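Local coordinates for protein phosphodiesterase (Candida albicans, PDB 6CPU) that belongs to the HD-type phosphodiesterase family, has a largely helical fold and carries a zinc and a magnesium ion, at residues C30-K35 / L98-I103; Q92-H97 / L391-P396; T166-C171 / E379-S384. All coordinates share one frame; numbering follows the deposited sequence.

Contact 1 of 3, residues C30-K35 / L98-I103; sequences CHLFKK and LNILMI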
loop_
_atom_site.group_PDB
_atom_site.type_symbol
_atom_site.label_atom_id
_atom_site.label_comp_id
_atom_site.label_asym_id
_atom_site.label_seq_id
_atom_site.Cartn_x
_atom_site.Cartn_y
_atom_site.Cartn_z
ATOM N N CYS A 30 -7.521 16.838 -9.759
ATOM C CA CYS A 30 -6.075 16.856 -9.537
ATOM C C CYS A 30 -5.738 17.268 -8.108
ATOM O O CYS A 30 -4.819 16.723 -7.505
ATOM C CB CYS A 30 -5.382 17.768 -10.531
ATOM S SG CYS A 30 -5.383 17.101 -12.202
ATOM N N HIS A 31 -6.484 18.226 -7.573
ATOM C CA HIS A 31 -6.354 18.630 -6.169
ATOM C C HIS A 31 -6.584 17.430 -5.244
ATOM O O HIS A 31 -5.842 17.239 -4.273
ATOM C CB HIS A 31 -7.365 19.745 -5.892
ATOM C CG HIS A 31 -7.445 20.180 -4.466
ATOM N ND1 HIS A 31 -6.523 21.028 -3.893
ATOM C CD2 HIS A 31 -8.370 19.932 -3.513
ATOM C CE1 HIS A 31 -6.869 21.269 -2.641
ATOM N NE2 HIS A 31 -7.983 20.612 -2.384
ATOM N N LEU A 32 -7.612 16.632 -5.550
ATOM C CA LEU A 32 -7.944 15.463 -4.739
ATOM C C LEU A 32 -6.867 14.394 -4.830
ATOM O O LEU A 32 -6.524 13.817 -3.814
ATOM C CB LEU A 32 -9.301 14.880 -5.139
ATOM C CG LEU A 32 -10.500 15.784 -4.886
ATOM C CD1 LEU A 32 -11.722 15.083 -5.423
ATOM C CD2 LEU A 32 -10.669 16.105 -3.411
ATOM N N PHE A 33 -6.343 14.122 -6.035
ATOM C CA PHE A 33 -5.280 13.097 -6.199
ATOM C C PHE A 33 -4.045 13.418 -5.355
ATOM O O PHE A 33 -3.390 12.503 -4.851
ATOM C CB PHE A 33 -4.862 12.922 -7.662
ATOM C CG PHE A 33 -5.707 11.941 -8.443
ATOM C CD1 PHE A 33 -5.863 10.625 -8.023
ATOM C CD2 PHE A 33 -6.311 12.329 -9.635
ATOM C CE1 PHE A 33 -6.628 9.732 -8.755
ATOM C CE2 PHE A 33 -7.059 11.437 -10.370
ATOM C CZ PHE A 33 -7.221 10.139 -9.939
ATOM N N LYS A 34 -3.732 14.709 -5.205
ATOM C CA LYS A 34 -2.530 15.139 -4.493
ATOM C C LYS A 34 -2.628 15.009 -2.976
ATOM O O LYS A 34 -1.602 15.037 -2.292
ATOM C CB LYS A 34 -2.163 16.579 -4.876
ATOM C CG LYS A 34 -1.540 16.653 -6.259
ATOM C CD LYS A 34 -0.907 17.997 -6.563
ATOM C CE LYS A 34 -1.944 19.040 -6.893
ATOM N NZ LYS A 34 -1.289 20.224 -7.528
ATOM N N LYS A 35 -3.840 14.830 -2.452
ATOM C CA LYS A 35 -4.033 14.688 -1.003
ATOM C C LYS A 35 -3.256 13.534 -0.344
ATOM O O LYS A 35 -2.849 13.646 0.835
ATOM C CB LYS A 35 -5.522 14.628 -0.669
ATOM C CG LYS A 35 -6.153 15.995 -0.884
ATOM C CD LYS A 35 -7.566 16.072 -0.384
ATOM C CE LYS A 35 -8.060 17.503 -0.437
ATOM N NZ LYS A 35 -7.538 18.311 0.696
ATOM N N LEU A 98 -11.472 10.039 1.036
ATOM C CA LEU A 98 -11.364 11.442 1.448
ATOM C C LEU A 98 -12.533 12.079 2.225
ATOM O O LEU A 98 -12.552 13.305 2.380
ATOM C CB LEU A 98 -11.058 12.307 0.211
ATOM C CG LEU A 98 -9.712 12.045 -0.458
ATOM C CD1 LEU A 98 -9.545 12.961 -1.665
ATOM C CD2 LEU A 98 -8.567 12.254 0.523
ATOM N N ASN A 99 -13.490 11.294 2.694
ATOM C CA ASN A 99 -14.586 11.808 3.565
ATOM C C ASN A 99 -15.346 12.966 2.928
ATOM O O ASN A 99 -15.430 14.051 3.501
ATOM C CB ASN A 99 -14.041 12.241 4.918
ATOM C CG ASN A 99 -13.109 11.222 5.502
ATOM O OD1 ASN A 99 -13.526 10.098 5.811
ATOM N ND2 ASN A 99 -11.829 11.588 5.630
ATOM N N ILE A 100 -15.861 12.721 1.724
ATOM C CA ILE A 100 -16.478 13.775 0.914
ATOM C C ILE A 100 -18.004 13.750 1.028
ATOM O O ILE A 100 -18.614 12.680 0.952
ATOM C CB ILE A 100 -16.072 13.639 -0.566
ATOM C CG1 ILE A 100 -14.588 13.978 -0.751
ATOM C CG2 ILE A 100 -16.941 14.521 -1.451
ATOM C CD1 ILE A 100 -13.981 13.501 -2.053
ATOM N N LEU A 101 -18.595 14.930 1.214
ATOM C CA LEU A 101 -20.033 15.169 1.010
ATOM C C LEU A 101 -20.224 15.997 -0.260
ATOM O O LEU A 101 -19.615 17.060 -0.396
ATOM C CB LEU A 101 -20.609 15.953 2.177
ATOM C CG LEU A 101 -22.113 16.216 2.112
ATOM C CD1 LEU A 101 -22.879 14.902 2.019
ATOM C CD2 LEU A 101 -22.546 17.001 3.327
ATOM N N MET A 102 -21.049 15.509 -1.178
ATOM C CA MET A 102 -21.336 16.214 -2.427
ATOM C C MET A 102 -22.698 16.888 -2.334
ATOM O O MET A 102 -23.678 16.254 -1.937
ATOM C CB MET A 102 -21.337 15.240 -3.604
ATOM C CG MET A 102 -19.971 14.676 -3.940
ATOM S SD MET A 102 -19.979 13.542 -5.342
ATOM C CE MET A 102 -20.604 12.050 -4.599
ATOM N N ILE A 103 -22.758 18.165 -2.703
ATOM C CA ILE A 103 -24.033 18.878 -2.805
ATOM C C ILE A 103 -24.169 19.543 -4.170
ATOM O O ILE A 103 -23.178 19.789 -4.852
ATOM C CB ILE A 103 -24.204 19.944 -1.690
ATOM C CG1 ILE A 103 -23.269 21.133 -1.895
ATOM C CG2 ILE A 103 -23.974 19.333 -0.315
ATOM C CD1 ILE A 103 -23.289 22.120 -0.745
#

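Contact 2 of 3, residues Q92-H97 / L391-P396; sequences QFFFTH and LRICWP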
loop_
_atom_site.group_PDB
_atom_site.type_symbol
_atom_site.label_atom_id
_atom_site.label_comp_id
_atom_site.label_asym_id
_atom_site.label_seq_id
_atom_site.Cartn_x
_atom_site.Cartn_y
_atom_site.Cartn_z
ATOM N N GLN A 92 -17.351 9.439 -5.783
ATOM C CA GLN A 92 -17.740 8.370 -4.865
ATOM C C GLN A 92 -16.764 7.179 -4.891
ATOM O O GLN A 92 -16.422 6.621 -3.837
ATOM C CB GLN A 92 -19.150 7.904 -5.227
ATOM C CG GLN A 92 -19.851 7.046 -4.204
ATOM C CD GLN A 92 -21.189 6.521 -4.709
ATOM O OE1 GLN A 92 -21.364 6.237 -5.903
ATOM N NE2 GLN A 92 -22.136 6.382 -3.804
ATOM N N PHE A 93 -16.349 6.770 -6.087
ATOM C CA PHE A 93 -15.529 5.576 -6.258
ATOM C C PHE A 93 -14.050 5.860 -6.078
ATOM O O PHE A 93 -13.378 5.192 -5.294
ATOM C CB PHE A 93 -15.733 4.924 -7.632
ATOM C CG PHE A 93 -14.924 3.663 -7.815
ATOM C CD1 PHE A 93 -15.318 2.486 -7.200
ATOM C CD2 PHE A 93 -13.764 3.666 -8.563
ATOM C CE1 PHE A 93 -14.572 1.331 -7.339
ATOM C CE2 PHE A 93 -13.009 2.515 -8.713
ATOM C CZ PHE A 93 -13.423 1.340 -8.109
ATOM N N PHE A 94 -13.533 6.830 -6.815
ATOM C CA PHE A 94 -12.087 7.088 -6.790
ATOM C C PHE A 94 -11.637 7.853 -5.561
ATOM O O PHE A 94 -10.469 7.794 -5.219
ATOM C CB PHE A 94 -11.623 7.799 -8.054
ATOM C CG PHE A 94 -11.815 6.971 -9.295
ATOM C CD1 PHE A 94 -10.915 5.974 -9.629
ATOM C CD2 PHE A 94 -12.924 7.167 -10.104
ATOM C CE1 PHE A 94 -11.098 5.208 -10.772
ATOM C CE2 PHE A 94 -13.121 6.392 -11.231
ATOM C CZ PHE A 94 -12.209 5.415 -11.567
ATOM N N PHE A 95 -12.539 8.575 -4.903
ATOM C CA PHE A 95 -12.142 9.419 -3.754
ATOM C C PHE A 95 -12.908 9.101 -2.469
ATOM O O PHE A 95 -13.060 9.938 -1.569
ATOM C CB PHE A 95 -12.159 10.900 -4.165
ATOM C CG PHE A 95 -11.205 11.187 -5.277
ATOM C CD1 PHE A 95 -9.834 11.194 -5.041
ATOM C CD2 PHE A 95 -11.654 11.358 -6.586
ATOM C CE1 PHE A 95 -8.938 11.394 -6.069
ATOM C CE2 PHE A 95 -10.757 11.570 -7.616
ATOM C CZ PHE A 95 -9.397 11.597 -7.365
ATOM N N THR A 96 -13.316 7.845 -2.374
ATOM C CA THR A 96 -13.978 7.295 -1.193
ATOM C C THR A 96 -13.167 7.594 0.078
ATOM O O THR A 96 -13.715 7.975 1.114
ATOM C CB THR A 96 -14.231 5.755 -1.369
ATOM O OG1 THR A 96 -14.935 5.243 -0.235
ATOM C CG2 THR A 96 -12.937 4.953 -1.542
ATOM N N HIS A 97 -11.851 7.481 -0.043
ATOM C CA HIS A 97 -10.922 7.644 1.079
ATOM C C HIS A 97 -10.846 9.051 1.677
ATOM O O HIS A 97 -10.232 9.220 2.725
ATOM C CB HIS A 97 -9.512 7.205 0.653
ATOM C CG HIS A 97 -8.918 8.040 -0.441
ATOM N ND1 HIS A 97 -9.279 7.897 -1.766
ATOM C CD2 HIS A 97 -7.967 9.006 -0.415
ATOM C CE1 HIS A 97 -8.606 8.764 -2.500
ATOM N NE2 HIS A 97 -7.771 9.419 -1.711
ATOM N N LEU A 391 -7.721 -3.640 -9.462
ATOM C CA LEU A 391 -7.335 -4.296 -10.723
ATOM C C LEU A 391 -8.511 -4.516 -11.674
ATOM O O LEU A 391 -8.338 -4.389 -12.886
ATOM C CB LEU A 391 -6.589 -5.613 -10.464
ATOM C CG LEU A 391 -5.254 -5.523 -9.709
ATOM C CD1 LEU A 391 -4.712 -6.910 -9.426
ATOM C CD2 LEU A 391 -4.226 -4.700 -10.489
ATOM N N ARG A 392 -9.700 -4.824 -11.144
ATOM C CA ARG A 392 -10.882 -5.045 -12.002
ATOM C C ARG A 392 -11.206 -3.812 -12.846
ATOM O O ARG A 392 -11.672 -3.934 -13.982
ATOM C CB ARG A 392 -12.107 -5.446 -11.162
ATOM C CG ARG A 392 -13.390 -5.710 -11.956
ATOM C CD ARG A 392 -13.232 -6.913 -12.878
ATOM N NE ARG A 392 -14.360 -7.063 -13.798
ATOM C CZ ARG A 392 -14.494 -6.463 -14.983
ATOM N NH1 ARG A 392 -13.593 -5.595 -15.446
ATOM N NH2 ARG A 392 -15.578 -6.726 -15.711
ATOM N N ILE A 393 -10.976 -2.629 -12.269
ATOM C CA ILE A 393 -11.198 -1.350 -12.951
ATOM C C ILE A 393 -9.965 -0.886 -13.735
ATOM O O ILE A 393 -10.077 -0.505 -14.898
ATOM C CB ILE A 393 -11.626 -0.257 -11.933
ATOM C CG1 ILE A 393 -12.882 -0.691 -11.167
ATOM C CG2 ILE A 393 -11.808 1.102 -12.608
ATOM C CD1 ILE A 393 -14.041 -1.169 -12.020
ATOM N N CYS A 394 -8.789 -0.923 -13.113
ATOM C CA CYS A 394 -7.575 -0.367 -13.706
ATOM C C CYS A 394 -6.823 -1.281 -14.675
ATOM O O CYS A 394 -6.155 -0.782 -15.575
ATOM C CB CYS A 394 -6.594 0.043 -12.619
ATOM S SG CYS A 394 -7.243 1.365 -11.597
ATOM N N TRP A 395 -6.919 -2.590 -14.486
ATOM C CA TRP A 395 -6.087 -3.545 -15.225
ATOM C C TRP A 395 -6.804 -4.901 -15.395
ATOM O O TRP A 395 -6.235 -5.956 -15.100
ATOM C CB TRP A 395 -4.748 -3.717 -14.486
ATOM C CG TRP A 395 -3.568 -4.055 -15.344
ATOM C CD1 TRP A 395 -3.579 -4.466 -16.656
ATOM C CD2 TRP A 395 -2.198 -4.040 -14.944
ATOM N NE1 TRP A 395 -2.296 -4.703 -17.085
ATOM C CE2 TRP A 395 -1.429 -4.450 -16.055
ATOM C CE3 TRP A 395 -1.540 -3.725 -13.750
ATOM C CZ2 TRP A 395 -0.030 -4.558 -16.000
ATOM C CZ3 TRP A 395 -0.152 -3.825 -13.703
ATOM C CH2 TRP A 395 0.585 -4.238 -14.817
ATOM N N PRO A 396 -8.063 -4.877 -15.877
ATOM C CA PRO A 396 -8.844 -6.116 -15.959
ATOM C C PRO A 396 -8.205 -7.208 -16.822
ATOM O O PRO A 396 -8.346 -8.398 -16.514
ATOM C CB PRO A 396 -10.181 -5.661 -16.563
ATOM C CG PRO A 396 -9.907 -4.350 -17.194
ATOM C CD PRO A 396 -8.822 -3.720 -16.377
#

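Contact 3 of 3, residues T166-C171 / E379-S384; sequences TYILNC and ESYHAS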
loop_
_atom_site.group_PDB
_atom_site.type_symbol
_atom_site.label_atom_id
_atom_site.label_comp_id
_atom_site.label_asym_id
_atom_site.label_seq_id
_atom_site.Cartn_x
_atom_site.Cartn_y
_atom_site.Cartn_z
ATOM N N THR A 166 -16.141 -2.427 5.997
ATOM C CA THR A 166 -17.247 -3.255 5.475
ATOM C C THR A 166 -17.988 -2.563 4.329
ATOM O O THR A 166 -18.405 -3.230 3.363
ATOM C CB THR A 166 -18.248 -3.704 6.561
ATOM O OG1 THR A 166 -18.777 -2.571 7.253
ATOM C CG2 THR A 166 -17.571 -4.658 7.540
ATOM N N TYR A 167 -18.111 -1.240 4.402
ATOM C CA TYR A 167 -18.789 -0.470 3.353
ATOM C C TYR A 167 -18.036 -0.591 2.020
ATOM O O TYR A 167 -18.641 -0.834 0.949
ATOM C CB TYR A 167 -18.911 0.989 3.773
ATOM C CG TYR A 167 -19.242 1.912 2.641
ATOM C CD1 TYR A 167 -20.545 2.015 2.170
ATOM C CD2 TYR A 167 -18.256 2.666 2.027
ATOM C CE1 TYR A 167 -20.848 2.862 1.120
ATOM C CE2 TYR A 167 -18.550 3.512 0.980
ATOM C CZ TYR A 167 -19.845 3.593 0.526
ATOM O OH TYR A 167 -20.140 4.435 -0.523
ATOM N N ILE A 168 -16.718 -0.416 2.081
ATOM C CA ILE A 168 -15.902 -0.461 0.885
ATOM C C ILE A 168 -15.885 -1.888 0.330
ATOM O O ILE A 168 -16.017 -2.087 -0.874
ATOM C CB ILE A 168 -14.466 0.042 1.147
ATOM C CG1 ILE A 168 -14.493 1.519 1.571
ATOM C CG2 ILE A 168 -13.620 -0.135 -0.104
ATOM C CD1 ILE A 168 -13.196 2.007 2.206
ATOM N N LEU A 169 -15.748 -2.865 1.215
ATOM C CA LEU A 169 -15.740 -4.269 0.819
ATOM C C LEU A 169 -17.051 -4.646 0.101
ATOM O O LEU A 169 -17.030 -5.223 -0.998
ATOM C CB LEU A 169 -15.548 -5.117 2.065
ATOM C CG LEU A 169 -15.094 -6.553 1.943
ATOM C CD1 LEU A 169 -13.746 -6.661 1.252
ATOM C CD2 LEU A 169 -15.037 -7.143 3.347
ATOM N N ASN A 170 -18.172 -4.286 0.712
ATOM C CA ASN A 170 -19.501 -4.572 0.150
ATOM C C ASN A 170 -19.734 -3.860 -1.171
ATOM O O ASN A 170 -20.243 -4.465 -2.115
ATOM C CB ASN A 170 -20.598 -4.192 1.132
ATOM C CG ASN A 170 -22.001 -4.424 0.567
ATOM O OD1 ASN A 170 -22.660 -3.493 0.075
ATOM N ND2 ASN A 170 -22.451 -5.666 0.619
ATOM N N CYS A 171 -19.341 -2.592 -1.247
ATOM C CA CYS A 171 -19.540 -1.815 -2.456
ATOM C C CYS A 171 -18.801 -2.443 -3.638
ATOM O O CYS A 171 -19.326 -2.486 -4.751
ATOM C CB CYS A 171 -19.094 -0.368 -2.267
ATOM S SG CYS A 171 -19.304 0.601 -3.773
ATOM N N GLU A 379 -5.966 -9.926 5.612
ATOM C CA GLU A 379 -5.448 -10.365 4.318
ATOM C C GLU A 379 -6.587 -10.688 3.339
ATOM O O GLU A 379 -6.464 -10.472 2.126
ATOM C CB GLU A 379 -4.512 -11.575 4.478
ATOM C CG GLU A 379 -3.230 -11.278 5.258
ATOM C CD GLU A 379 -3.407 -11.251 6.773
ATOM O OE1 GLU A 379 -4.467 -11.673 7.296
ATOM O OE2 GLU A 379 -2.474 -10.795 7.471
ATOM N N SER A 380 -7.670 -11.256 3.856
ATOM C CA SER A 380 -8.850 -11.492 3.028
ATOM C C SER A 380 -9.407 -10.174 2.483
ATOM O O SER A 380 -9.768 -10.074 1.317
ATOM C CB SER A 380 -9.920 -12.230 3.820
ATOM O OG SER A 380 -9.429 -13.477 4.296
ATOM N N TYR A 381 -9.471 -9.180 3.356
ATOM C CA TYR A 381 -9.882 -7.820 3.036
ATOM C C TYR A 381 -8.962 -7.192 1.972
ATOM O O TYR A 381 -9.433 -6.700 0.937
ATOM C CB TYR A 381 -9.907 -6.992 4.334
ATOM C CG TYR A 381 -10.231 -5.531 4.139
ATOM C CD1 TYR A 381 -9.233 -4.540 4.152
ATOM C CD2 TYR A 381 -11.543 -5.139 3.959
ATOM C CE1 TYR A 381 -9.579 -3.192 3.990
ATOM C CE2 TYR A 381 -11.880 -3.822 3.784
ATOM C CZ TYR A 381 -10.922 -2.860 3.790
ATOM O OH TYR A 381 -11.384 -1.564 3.590
ATOM N N HIS A 382 -7.650 -7.270 2.170
ATOM C CA HIS A 382 -6.723 -6.712 1.183
ATOM C C HIS A 382 -6.909 -7.362 -0.185
ATOM O O HIS A 382 -6.928 -6.678 -1.196
ATOM C CB HIS A 382 -5.238 -6.876 1.571
ATOM C CG HIS A 382 -4.900 -6.407 2.944
ATOM N ND1 HIS A 382 -5.338 -5.208 3.457
ATOM C CD2 HIS A 382 -4.149 -6.979 3.909
ATOM C CE1 HIS A 382 -4.889 -5.069 4.689
ATOM N NE2 HIS A 382 -4.166 -6.132 4.987
ATOM N N ALA A 383 -7.049 -8.682 -0.216
ATOM C CA ALA A 383 -7.163 -9.406 -1.489
ATOM C C ALA A 383 -8.459 -9.021 -2.218
ATOM O O ALA A 383 -8.501 -8.843 -3.437
ATOM C CB ALA A 383 -7.127 -10.904 -1.241
ATOM N N SER A 384 -9.530 -8.906 -1.452
ATOM C CA SER A 384 -10.822 -8.617 -2.043
ATOM C C SER A 384 -10.830 -7.200 -2.607
ATOM O O SER A 384 -11.243 -6.970 -3.755
ATOM C CB SER A 384 -11.930 -8.828 -1.019
ATOM O OG SER A 384 -13.193 -8.711 -1.658
HETATM O O HOH W 1 -14.721 -6.366 -2.522
#

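Contact 1 of 3, residues C30-K35 / L98-I103
K35, whose methylene chain lies on L98, carries its NZ out of the contact to E3, outside both segments, and forms a salt bridge with OE2, the same oxygen that H31 NE2 takes as a hydrogen-bond acceptor. Two side chains of segment 30-35 thus hold one carboxylate of strand 2-6. Extended middle torsions lay the K35 methylenes along the leucine, and the bend at the last one (chi4 -78°) turns NZ aside, where E3 meets it. K35 CD sits 3.9 Å from L98 CD1, while K35 CB is 4.0 Å from L98 CD2. L98 therefore meets the lysine with both methyls. L98 CD1 also reaches L32, 3.8 Å from L32 CD2, and the same methyl comes as near to L32 O. The other branch of L32 makes a looser touch, L32 CD1 to I100 CD1 at 4.4 Å.

Here a helix packs on one face of a four-stranded parallel sheet, next to one of its two outer strands, 100-103. Helix 25-34 makes the beta-alpha-beta crossover from strand 16-21 to strand 46-49, and I91 of helix 84-94 touches both L32 and I100. No hydrogen bond joins the two segments, so the fit rests on buried methyl surface, with the lysine charge answered by E3.

Contact 2 of 3, residues Q92-H97 / L391-P396
F93 turns its ring toward I393 because its CG stands opposite the backbone N (chi1 -178°), while the first torsion of I393 (chi1 -57°) sets CG1 beside its own N, where it meets the ring, and leaves CG2 anti to N for F94. The F93 ring and the isoleucine lie side by side, pointing opposite ways. This is helix-to-helix packing in a mainly helical fold: the last turn of helix 84-94, which comes from the N-terminal part of the chain, meets the last turn of helix 377-394, which lies in the phosphodiesterase family region.

The far end of the F93 ring does the touching, with F93 CZ 3.7 Å from I393 CG1 and F93 CE2 4.0 Å from that same carbon. I393 CG1 approaches the ring obliquely. On the second branch of the isoleucine, I393 CG2 lies a loose 4.5 Å from F94 CZ. One branched side chain thus serves two neighbouring phenylalanines. The backbones themselves stay well apart, 10.5 Å between F94 CA and I393 CA, so the long rings span the gap.

Around the contact, L183 and M190 of helix 177-193 touch F93 and F94 respectively, and I262 of helix 253-264 touches F94. K389, one turn before I393, makes a cation-pi interaction with the F93 ring. All three touching residues are buried, and no hydrogen bond crosses between the segments. The two phenylalanines are fitted to each other as well: F93 CD2 stands 3.6 Å above the plane of the F94 ring, over its centre.

Contact 3 of 3, residues T166-C171 / E379-S384
L169 and S384 mark the closest backbone approach of two helices, their CA atoms 7.2 Å apart. The short axes of 166-171 and 379-384 come within 10.6 Å and cross at 44°, both running in the same general sense. This is an oblique helix pair: helix 377-394 belongs to the phosphodiesterase family region, and helix 165-173 packs on it.

L169 carries most of the contact from its side. Its first torsion (chi1 -162°) swings CG away from the backbone N, which carries CD1 over to the 379-384 helix. There, L169 CD1 rests 3.8 Å from Y381 CD2, approaching the ring obliquely, and the same methyl is 3.6 Å from S384 OG, with S384 CB just as near. It therefore fits between a tyrosine and a serine one helical turn apart. Y381 is likewise extended (chi1 176°), and its hydroxyl end lies beside I168, with I168 CD1 4.2 Å from Y381 OH.

L371 and Y372 also touch L169, as does L385 of helix 377-394. On a different side of that helix, H382 ND1 is hydrogen-bonded to V351 O, and the H382 side chain touches D350, a zinc ligand. The contact itself lies near, but not at, the metal site, with the Y381 side chain about 9 Å from the magnesium ion and about 12 Å from the zinc ion.

No direct hydrogen bond joins the segments, but a water does. It donates to L169 O at 3.0 Å and lies 2.9 Å from S384 OG, linking the backbone of one helix to the serine hydroxyl of the other.

In the fold
The centres of contact 1 and contact 2 lie 14 Å apart, and the two touch directly: F95, in segment 92-97, packs on L32 and F33 of 30-35. Helix 84-94 and strand 100-103 are consecutive, so helix 84-94 joins the parallel sheet of contact 1 to the helical core reached in contact 2. Contacts 2 and 3 share helix 377-394, one near each end, with centres 13 Å apart; T96 touches I168 and Y167 between them. The centres of contacts 1 and 3 are 21 Å apart, their nearest atoms about 8 Å. Along the chain, contacts 1 and 2 interlock and contact 3 is nested within contact 2, knitting the N-terminal sheet region to the metal-bearing helical part.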